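PDB 6ORH: glycoside hydrolase from Streptococcus pneumoniae serotype 4, which probably acts as an alpha-L-fucosidase of glycosyl hydrolase family 29, releasing fucose from host-derived carbohydrate antigens. Local coordinates for residues K64-K69 / E310-F315. The protein carries 2 engineered substitutions. Residues are numbered along the deposited sequence; the frame is centred on the assembly and turned at random. Where two conformers were deposited one is given.
Sequences KETGFK and ERLYEF
Tyr313 and Thr66 share a first-torsion setting: CG of Tyr313 (chi1 -78°) and CG2 of Thr66 each lie anti to their own carbonyl carbon, beside the backbone N. CG2 stands over the centre of the tyrosine ring, 3.5 Å from its centroid and only 8° off the normal, a CH-pi contact. The ring's OH donates to Glu65 OE1 at 2.7 Å, arriving from above the carboxylate plane; OE2 of the same carboxylate is salt-bridged to Arg61. Thr66, just past the end of helix 56-65, bonds through OG1 back to Val62 O in its last turn. The helix ends in a Schellman motif: Phe68 N bonds to Leu63 O and Gly67 N to Lys64 O (3.2 Å), with Gly67 at positive phi as C-prime. The turn leads into strand 70-74 of the catalytic TIM barrel, whose neighbouring outer helix, 306-322, supplies Leu312 and Tyr313. Deeper in, CD2 of Leu312 lies 4.0 Å from CE2 of Phe68, the two side chains crossing at about a right angle, and both also touch Leu294 of strand 292-295. One water donates to Thr66 O and to Leu312 O, 2.8 Å from each, linking the two backbones; Thr66 O also accepts from Arg319.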
loop_
_atom_site.group_PDB
_atom_site.type_symbol
_atom_site.label_atom_id
_atom_site.label_comp_id
_atom_site.label_asym_id
_atom_site.label_seq_id
_atom_site.Cartn_x
_atom_site.Cartn_y
_atom_site.Cartn_z
ATOM N N LYS A 64 -10.248 28.414 1.612
ATOM C CA LYS A 64 -9.017 29.163 1.818
ATOM C C LYS A 64 -8.535 28.933 3.247
ATOM O O LYS A 64 -7.359 28.629 3.476
ATOM C CB LYS A 64 -9.249 30.661 1.604
ATOM C CG LYS A 64 -7.996 31.527 1.672
ATOM C CD LYS A 64 -7.079 31.373 0.469
ATOM C CE LYS A 64 -5.916 32.343 0.491
ATOM N NZ LYS A 64 -5.098 32.289 -0.733
ATOM N N GLU A 65 -9.464 29.063 4.202
ATOM C CA GLU A 65 -9.109 28.980 5.615
ATOM C C GLU A 65 -8.652 27.573 5.986
ATOM O O GLU A 65 -7.945 27.411 6.986
ATOM C CB GLU A 65 -10.257 29.416 6.529
ATOM C CG GLU A 65 -10.527 30.918 6.462
ATOM C CD GLU A 65 -11.608 31.324 7.456
ATOM O OE1 GLU A 65 -11.995 30.479 8.323
ATOM O OE2 GLU A 65 -12.068 32.492 7.358
ATOM N N THR A 66 -9.043 26.555 5.198
ATOM C CA THR A 66 -8.705 25.181 5.548
ATOM C C THR A 66 -7.590 24.629 4.661
ATOM O O THR A 66 -7.421 23.400 4.641
ATOM C CB THR A 66 -9.941 24.275 5.588
ATOM O OG1 THR A 66 -10.616 24.231 4.325
ATOM C CG2 THR A 66 -10.929 24.754 6.642
ATOM N N GLY A 67 -6.891 25.516 3.932
ATOM C CA GLY A 67 -5.573 25.224 3.347
ATOM C C GLY A 67 -5.579 24.844 1.855
ATOM O O GLY A 67 -4.535 24.483 1.297
ATOM N N PHE A 68 -6.734 24.945 1.200
ATOM C CA PHE A 68 -6.832 24.618 -0.217
ATOM C C PHE A 68 -6.296 25.790 -1.035
ATOM O O PHE A 68 -6.541 26.946 -0.674
ATOM C CB PHE A 68 -8.287 24.253 -0.562
ATOM C CG PHE A 68 -8.743 22.970 0.095
ATOM C CD1 PHE A 68 -8.464 21.755 -0.517
ATOM C CD2 PHE A 68 -9.328 22.958 1.362
ATOM C CE1 PHE A 68 -8.788 20.542 0.084
ATOM C CE2 PHE A 68 -9.667 21.753 1.970
ATOM C CZ PHE A 68 -9.408 20.545 1.323
ATOM N N LYS A 69 -5.575 25.490 -2.132
ATOM C CA LYS A 69 -4.879 26.495 -2.934
ATOM C C LYS A 69 -5.485 26.624 -4.332
ATOM O O LYS A 69 -5.172 27.583 -5.055
ATOM C CB LYS A 69 -3.381 26.178 -3.027
ATOM C CG LYS A 69 -2.705 26.041 -1.669
ATOM C CD LYS A 69 -2.836 27.328 -0.886
ATOM C CE LYS A 69 -2.164 27.231 0.469
ATOM N NZ LYS A 69 -2.581 28.343 1.362
ATOM N N GLU A 310 -16.951 21.363 9.341
ATOM C CA GLU A 310 -16.263 21.033 10.579
ATOM C C GLU A 310 -15.069 20.115 10.281
ATOM O O GLU A 310 -13.972 20.334 10.809
ATOM C CB GLU A 310 -17.271 20.374 11.525
ATOM C CG GLU A 310 -16.687 20.018 12.869
ATOM C CD GLU A 310 -17.834 19.779 13.833
ATOM O OE1 GLU A 310 -18.062 20.674 14.689
ATOM O OE2 GLU A 310 -18.540 18.737 13.682
ATOM N N ARG A 311 -15.305 19.146 9.398
ATOM C CA ARG A 311 -14.317 18.126 9.061
ATOM C C ARG A 311 -13.122 18.758 8.335
ATOM O O ARG A 311 -11.968 18.390 8.574
ATOM C CB ARG A 311 -15.027 17.028 8.265
ATOM C CG ARG A 311 -14.170 15.825 7.902
ATOM C CD ARG A 311 -13.588 15.085 9.098
ATOM N NE ARG A 311 -14.382 15.048 10.326
ATOM C CZ ARG A 311 -15.452 14.299 10.549
ATOM N NH1 ARG A 311 -15.958 13.530 9.601
ATOM N NH2 ARG A 311 -16.036 14.346 11.739
ATOM N N LEU A 312 -13.379 19.758 7.472
ATOM C CA LEU A 312 -12.257 20.427 6.825
ATOM C C LEU A 312 -11.368 21.193 7.809
ATOM O O LEU A 312 -10.152 21.215 7.642
ATOM C CB LEU A 312 -12.769 21.355 5.712
ATOM C CG LEU A 312 -13.450 20.681 4.532
ATOM C CD1 LEU A 312 -13.898 21.760 3.560
ATOM C CD2 LEU A 312 -12.479 19.708 3.859
ATOM N N TYR A 313 -11.972 21.867 8.818
ATOM C CA TYR A 313 -11.169 22.548 9.817
ATOM C C TYR A 313 -10.382 21.522 10.645
ATOM O O TYR A 313 -9.221 21.761 10.940
ATOM C CB TYR A 313 -12.043 23.444 10.711
ATOM C CG TYR A 313 -12.433 24.747 10.050
ATOM C CD1 TYR A 313 -11.562 25.827 10.013
ATOM C CD2 TYR A 313 -13.660 24.862 9.410
ATOM C CE1 TYR A 313 -11.912 27.013 9.383
ATOM C CE2 TYR A 313 -14.023 26.038 8.766
ATOM C CZ TYR A 313 -13.142 27.099 8.743
ATOM O OH TYR A 313 -13.495 28.246 8.078
ATOM N N GLU A 314 -11.002 20.381 10.926
ATOM C CA GLU A 314 -10.337 19.352 11.731
ATOM C C GLU A 314 -9.133 18.824 10.946
ATOM O O GLU A 314 -8.076 18.587 11.515
ATOM C CB GLU A 314 -11.271 18.175 11.998
ATOM C CG GLU A 314 -12.312 18.497 13.064
ATOM C CD GLU A 314 -13.358 17.425 13.302
ATOM O OE1 GLU A 314 -13.294 16.368 12.647
ATOM O OE2 GLU A 314 -14.262 17.658 14.144
ATOM N N PHE A 315 -9.297 18.702 9.625
ATOM C CA PHE A 315 -8.223 18.171 8.786
ATOM C C PHE A 315 -7.076 19.180 8.722
ATOM O O PHE A 315 -5.895 18.828 8.797
ATOM C CB PHE A 315 -8.828 17.780 7.428
ATOM C CG PHE A 315 -7.929 17.193 6.359
ATOM C CD1 PHE A 315 -6.856 16.378 6.681
ATOM C CD2 PHE A 315 -8.272 17.350 5.021
ATOM C CE1 PHE A 315 -6.056 15.825 5.684
ATOM C CE2 PHE A 315 -7.502 16.758 4.018
ATOM C CZ PHE A 315 -6.389 16.006 4.349
HETATM O O HOH W 1 -8.529 20.898 5.347
#